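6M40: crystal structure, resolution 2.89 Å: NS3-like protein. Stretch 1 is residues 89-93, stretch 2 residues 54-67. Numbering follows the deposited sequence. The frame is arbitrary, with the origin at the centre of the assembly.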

ATOM      1  N   VAL A  89      -2.114  11.669 -17.750  1.00 69.57           N
ATOM      2  CA  VAL A  89      -1.840  10.240 -17.644  1.00 67.28           C
ATOM      3  C   VAL A  89      -2.292   9.759 -16.273  1.00 61.67           C
ATOM      4  O   VAL A  89      -2.043  10.424 -15.262  1.00 61.07           O
ATOM      5  CB  VAL A  89      -0.343   9.940 -17.868  1.00 64.80           C
ATOM      6  CG1 VAL A  89      -0.092   8.433 -17.870  1.00 64.64           C
ATOM      7  CG2 VAL A  89       0.138  10.576 -19.156  1.00 67.87           C
ATOM      8  N   VAL A  90      -2.968   8.619 -16.237  1.00 58.98           N
ATOM      9  CA  VAL A  90      -3.284   7.945 -14.989  1.00 59.84           C
ATOM     10  C   VAL A  90      -2.579   6.600 -15.003  1.00 59.75           C
ATOM     11  O   VAL A  90      -2.575   5.897 -16.020  1.00 61.79           O
ATOM     12  CB  VAL A  90      -4.803   7.764 -14.777  1.00 64.27           C
ATOM     13  CG1 VAL A  90      -5.503   9.105 -14.728  1.00 63.88           C
ATOM     14  CG2 VAL A  90      -5.388   6.884 -15.857  1.00 72.81           C
ATOM     15  N   THR A  91      -2.001   6.238 -13.867  1.00 59.28           N
ATOM     16  CA  THR A  91      -1.277   4.986 -13.735  1.00 59.97           C
ATOM     17  C   THR A  91      -1.236   4.648 -12.249  1.00 57.53           C
ATOM     18  O   THR A  91      -2.021   5.186 -11.467  1.00 60.01           O
ATOM     19  CB  THR A  91       0.109   5.116 -14.392  1.00 60.36           C
ATOM     20  OG1 THR A  91       0.939   4.010 -14.018  1.00 60.26           O
ATOM     21  CG2 THR A  91       0.782   6.428 -14.022  1.00 54.74           C
ATOM     22  N   THR A  92      -0.358   3.732 -11.867  1.00 58.39           N
ATOM     23  CA  THR A  92      -0.168   3.381 -10.467  1.00 56.18           C
ATOM     24  C   THR A  92       1.083   4.064  -9.926  1.00 54.61           C
ATOM     25  O   THR A  92       1.907   4.591 -10.679  1.00 54.51           O
ATOM     26  CB  THR A  92      -0.054   1.865 -10.311  1.00 55.98           C
ATOM     27  OG1 THR A  92       1.237   1.432 -10.767  1.00 55.32           O
ATOM     28  CG2 THR A  92      -1.123   1.183 -11.138  1.00 56.09           C
ATOM     29  N   HIS A  93       1.212   4.065  -8.597  1.00 55.44           N
ATOM     30  CA  HIS A  93       2.430   4.570  -7.971  1.00 54.36           C
ATOM     31  C   HIS A  93       3.654   3.915  -8.586  1.00 50.06           C
ATOM     32  O   HIS A  93       4.529   4.583  -9.143  1.00 52.32           O
ATOM     33  CB  HIS A  93       2.406   4.310  -6.465  1.00 58.18           C
ATOM     34  CG  HIS A  93       1.402   5.135  -5.717  1.00 52.78           C
ATOM     35  ND1 HIS A  93       0.847   4.726  -4.526  1.00 52.91           N
ATOM     36  CD2 HIS A  93       0.878   6.358  -5.976  1.00 50.43           C
ATOM     37  CE1 HIS A  93       0.017   5.654  -4.086  1.00 56.08           C
ATOM     38  NE2 HIS A  93       0.018   6.656  -4.946  1.00 52.91           N
TER
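Stretch 2 54-67: PTRVVAREMLESLQ

Stretch 2 lies on stretch 1 as a helix packed along a strand. Residues 56-64 are helical, with Thr55 at the N-cap position, and the chain leaves the helix through a type I turn from Glu64 to Gln67. Strand 89-92 runs nearly antiparallel to this helix: their N-to-C directions differ by 162°, and the axes approach to 7.3 Å. The start of the helix therefore lies near the end of the strand, Thr91 level with Ala59 (CA to CA 5.6 Å) and His93 level with Pro54 (CA to CA 5.2 Å).

So close an approach calls for a small residue on the helix. Ala59 points toward the strand, and its CB lies 3.6 Å from O of Thr91; its lone methyl fills the space without holding the backbones apart. No hydrogen bond joins the two stretches, so the contact rests on packing and shape.

The strand alternates its side chains. Val90 and Thr92 point toward the helix, whereas Val89 and Thr91 point away. Val90, with chi1 in the m well, spreads its two methyls over separate leucines: CG2 is 3.5 Å from CG of Leu63, and CG1 is 3.7 Å from CD1 of Leu66. A beta-branched residue suits a strand and offers a broad apolar surface close to the backbone. Leu63 departs from the usual wells, with chi1 at -135° and chi2 at -139°. Met62, a selenomethionine with m, t, m angles, brings its CE to 4.1 Å from O of Thr91.

Thr92 divides its side chain between two tasks. In the p rotamer, its methyl faces the helix, CG2 lying 3.9 Å from CG of Arg56 and 4.2 Å from CB of Ala59, while its hydroxyl caps a backbone N just past the stretch. Threonine suits this place because it offers both a methyl for packing and an oxygen for capping. Thr91, chi1 t, has its hydroxyl hydrogen-bonded elsewhere in the structure; a weak hydrogen bond also runs from N of Thr92 to OG1 of Thr91, 2.5 Å.

At the far end, Pro54 meets His93. The His93 CA-to-CB bond points sideways, but chi1 of -70° and chi2 of 154° bring the ring nearer: ND1 lies 3.5 Å from CA of Pro54, and N of Pro54 sits over one ring face. Rigid, compact proline meets the imidazole here, CE1 of His93 lying 3.8 Å from CD of Pro54.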

ATOM      1  N   PRO A  54      -2.299   3.501  -5.766  1.00 55.33           N
ATOM      2  CA  PRO A  54      -1.517   2.323  -5.374  1.00 55.76           C
ATOM      3  C   PRO A  54      -1.723   1.120  -6.281  1.00 59.26           C
ATOM      4  O   PRO A  54      -0.800   0.723  -6.997  1.00 65.35           O
ATOM      5  CB  PRO A  54      -2.001   2.053  -3.944  1.00 61.97           C
ATOM      6  CG  PRO A  54      -3.371   2.690  -3.871  1.00 63.70           C
ATOM      7  CD  PRO A  54      -3.302   3.888  -4.753  1.00 60.14           C
ATOM      8  N   THR A  55      -2.908   0.528  -6.271  1.00 65.79           N
ATOM      9  CA  THR A  55      -3.186  -0.641  -7.094  1.00 65.21           C
ATOM     10  C   THR A  55      -3.893  -0.221  -8.383  1.00 67.22           C
ATOM     11  O   THR A  55      -4.297   0.930  -8.555  1.00 67.05           O
ATOM     12  CB  THR A  55      -4.007  -1.662  -6.299  1.00 64.31           C
ATOM     13  OG1 THR A  55      -4.383  -2.755  -7.147  1.00 79.95           O
ATOM     14  CG2 THR A  55      -5.235  -1.015  -5.695  1.00 70.17           C
ATOM     15  N   ARG A  56      -4.013  -1.172  -9.315  1.00 72.18           N
ATOM     16  CA  ARG A  56      -4.589  -0.845 -10.617  1.00 74.92           C
ATOM     17  C   ARG A  56      -6.073  -0.514 -10.516  1.00 79.66           C
ATOM     18  O   ARG A  56      -6.581   0.312 -11.285  1.00 76.50           O
ATOM     19  CB  ARG A  56      -4.380  -1.996 -11.601  1.00 81.11           C
ATOM     20  CG  ARG A  56      -2.990  -2.052 -12.198  1.00 87.30           C
ATOM     21  CD  ARG A  56      -2.962  -2.792 -13.527  1.00101.34           C
ATOM     22  NE  ARG A  56      -2.766  -4.234 -13.398  1.00116.28           N
ATOM     23  CZ  ARG A  56      -1.630  -4.803 -13.006  1.00119.58           C
ATOM     24  NH1 ARG A  56      -0.587  -4.053 -12.670  1.00120.90           N
ATOM     25  NH2 ARG A  56      -1.540  -6.125 -12.935  1.00114.42           N
ATOM     26  N   VAL A  57      -6.783  -1.143  -9.579  1.00 80.39           N
ATOM     27  CA  VAL A  57      -8.224  -0.928  -9.484  1.00 82.19           C
ATOM     28  C   VAL A  57      -8.525   0.529  -9.158  1.00 77.71           C
ATOM     29  O   VAL A  57      -9.502   1.099  -9.655  1.00 80.57           O
ATOM     30  CB  VAL A  57      -8.843  -1.889  -8.451  1.00 85.47           C
ATOM     31  CG1 VAL A  57      -8.581  -3.337  -8.855  1.00 93.94           C
ATOM     32  CG2 VAL A  57      -8.306  -1.600  -7.065  1.00 83.60           C
ATOM     33  N   VAL A  58      -7.700   1.155  -8.319  1.00 75.65           N
ATOM     34  CA  VAL A  58      -7.867   2.584  -8.073  1.00 76.62           C
ATOM     35  C   VAL A  58      -7.515   3.372  -9.324  1.00 74.49           C
ATOM     36  O   VAL A  58      -8.140   4.395  -9.628  1.00 72.17           O
ATOM     37  CB  VAL A  58      -7.015   3.036  -6.873  1.00 73.20           C
ATOM     38  CG1 VAL A  58      -7.117   4.551  -6.685  1.00 72.79           C
ATOM     39  CG2 VAL A  58      -7.446   2.307  -5.599  1.00 72.15           C
ATOM     40  N   ALA A  59      -6.508   2.913 -10.069  1.00 75.75           N
ATOM     41  CA  ALA A  59      -6.140   3.592 -11.305  1.00 74.58           C
ATOM     42  C   ALA A  59      -7.284   3.538 -12.310  1.00 75.20           C
ATOM     43  O   ALA A  59      -7.568   4.527 -12.996  1.00 73.71           O
ATOM     44  CB  ALA A  59      -4.868   2.970 -11.881  1.00 72.65           C
ATOM     45  N   ARG A  60      -7.965   2.392 -12.398  1.00 77.80           N
ATOM     46  CA  ARG A  60      -9.156   2.306 -13.238  1.00 78.68           C
ATOM     47  C   ARG A  60     -10.295   3.152 -12.672  1.00 75.46           C
ATOM     48  O   ARG A  60     -11.007   3.823 -13.426  1.00 75.09           O
ATOM     49  CB  ARG A  60      -9.590   0.843 -13.396  1.00 88.17           C
ATOM     50  CG  ARG A  60      -8.960   0.131 -14.602  1.00 91.36           C
ATOM     51  CD  ARG A  60      -9.559  -1.256 -14.870  1.00 96.27           C
ATOM     52  NE  ARG A  60      -8.616  -2.339 -14.589  1.00 95.67           N
ATOM     53  CZ  ARG A  60      -8.738  -3.206 -13.586  1.00105.91           C
ATOM     54  NH1 ARG A  60      -9.770  -3.135 -12.760  1.00150.74           N
ATOM     55  NH2 ARG A  60      -7.825  -4.153 -13.413  1.00104.89           N
ATOM     56  N   GLU A  61     -10.484   3.139 -11.349  1.00 76.01           N
ATOM     57  CA  GLU A  61     -11.502   4.001 -10.754  1.00 75.47           C
ATOM     58  C   GLU A  61     -11.253   5.465 -11.090  1.00 77.67           C
ATOM     59  O   GLU A  61     -12.198   6.235 -11.287  1.00 82.25           O
ATOM     60  CB  GLU A  61     -11.540   3.845  -9.235  1.00 76.98           C
ATOM     61  CG  GLU A  61     -12.036   2.529  -8.686  1.00 87.23           C
ATOM     62  CD  GLU A  61     -11.914   2.478  -7.170  1.00 93.14           C
ATOM     63  OE1 GLU A  61     -11.728   3.548  -6.553  1.00 97.67           O
ATOM     64  OE2 GLU A  61     -11.995   1.375  -6.599  1.00100.16           O
HETATM   65  N   MSE A  62      -9.991   5.878 -11.109  1.00 76.58           N
HETATM   66  CA  MSE A  62      -9.637   7.261 -11.403  1.00 77.63           C
HETATM   67  C   MSE A  62      -9.858   7.524 -12.878  1.00 79.05           C
HETATM   68  O   MSE A  62     -10.339   8.587 -13.272  1.00 80.81           O
HETATM   69  CB  MSE A  62      -8.188   7.545 -10.990  1.00 74.99           C
HETATM   70  CG  MSE A  62      -8.025   7.612  -9.478  1.00 77.76           C
HETATM   71 SE   MSE A  62      -6.240   8.117  -8.876  1.00 89.54          SE
HETATM   72  CE  MSE A  62      -5.272   6.464  -9.266  1.00 74.61           C
ATOM     73  N   LEU A  63      -9.510   6.529 -13.694  1.00 80.55           N
ATOM     74  CA  LEU A  63      -9.758   6.624 -15.127  1.00 79.95           C
ATOM     75  C   LEU A  63     -11.249   6.752 -15.411  1.00 81.49           C
ATOM     76  O   LEU A  63     -11.675   7.647 -16.151  1.00 83.33           O
ATOM     77  CB  LEU A  63      -9.184   5.399 -15.826  1.00 76.43           C
ATOM     78  CG  LEU A  63      -8.376   5.576 -17.108  1.00 73.96           C
ATOM     79  CD1 LEU A  63      -8.769   4.461 -18.075  1.00 88.18           C
ATOM     80  CD2 LEU A  63      -8.549   6.941 -17.752  1.00 70.92           C
ATOM     81  N   GLU A  64     -12.063   5.859 -14.840  1.00 81.29           N
ATOM     82  CA  GLU A  64     -13.510   5.997 -14.968  1.00 81.28           C
ATOM     83  C   GLU A  64     -13.933   7.427 -14.633  1.00 80.60           C
ATOM     84  O   GLU A  64     -14.436   8.159 -15.489  1.00 86.41           O
ATOM     85  CB  GLU A  64     -14.227   4.969 -14.076  1.00 85.15           C
ATOM     86  CG  GLU A  64     -14.109   3.513 -14.582  1.00 85.92           C
ATOM     87  CD  GLU A  64     -15.007   2.518 -13.847  1.00 96.02           C
ATOM     88  OE1 GLU A  64     -16.161   2.868 -13.523  1.00103.25           O
ATOM     89  OE2 GLU A  64     -14.561   1.374 -13.601  1.00 93.97           O
ATOM     90  N   SER A  65     -13.654   7.867 -13.410  1.00 76.44           N
ATOM     91  CA  SER A  65     -14.107   9.171 -12.904  1.00 79.14           C
ATOM     92  C   SER A  65     -13.500  10.361 -13.629  1.00 82.06           C
ATOM     93  O   SER A  65     -13.741  11.503 -13.208  1.00 83.48           O
ATOM     94  CB  SER A  65     -13.798   9.282 -11.407  1.00 85.50           C
ATOM     95  OG  SER A  65     -12.422   9.039 -11.164  1.00 85.36           O
ATOM     96  N   LEU A  66     -12.707  10.171 -14.677  1.00 83.89           N
ATOM     97  CA  LEU A  66     -12.256  11.261 -15.530  1.00 89.80           C
ATOM     98  C   LEU A  66     -12.791  11.114 -16.943  1.00 98.52           C
ATOM     99  O   LEU A  66     -12.327  11.821 -17.845  1.00100.61           O
ATOM    100  CB  LEU A  66     -10.728  11.308 -15.568  1.00 88.89           C
ATOM    101  CG  LEU A  66      -9.979  11.686 -14.289  1.00 84.10           C
ATOM    102  CD1 LEU A  66      -8.511  11.302 -14.413  1.00 78.16           C
ATOM    103  CD2 LEU A  66     -10.123  13.169 -14.010  1.00 84.72           C
ATOM    104  N   GLN A  67     -13.751  10.211 -17.156  1.00 96.76           N
ATOM    105  CA  GLN A  67     -14.143   9.810 -18.502  1.00 97.59           C
ATOM    106  C   GLN A  67     -14.282  11.009 -19.432  1.00105.43           C
ATOM    107  O   GLN A  67     -13.638  11.070 -20.484  1.00111.12           O
ATOM    108  CB  GLN A  67     -15.444   8.999 -18.451  1.00 96.15           C
ATOM    109  CG  GLN A  67     -15.212   7.495 -18.546  1.00101.10           C
ATOM    110  CD  GLN A  67     -16.491   6.691 -18.667  1.00100.64           C
ATOM    111  OE1 GLN A  67     -17.555   7.123 -18.232  1.00104.29           O
ATOM    112  NE2 GLN A  67     -16.390   5.511 -19.264  1.00101.28           N
TER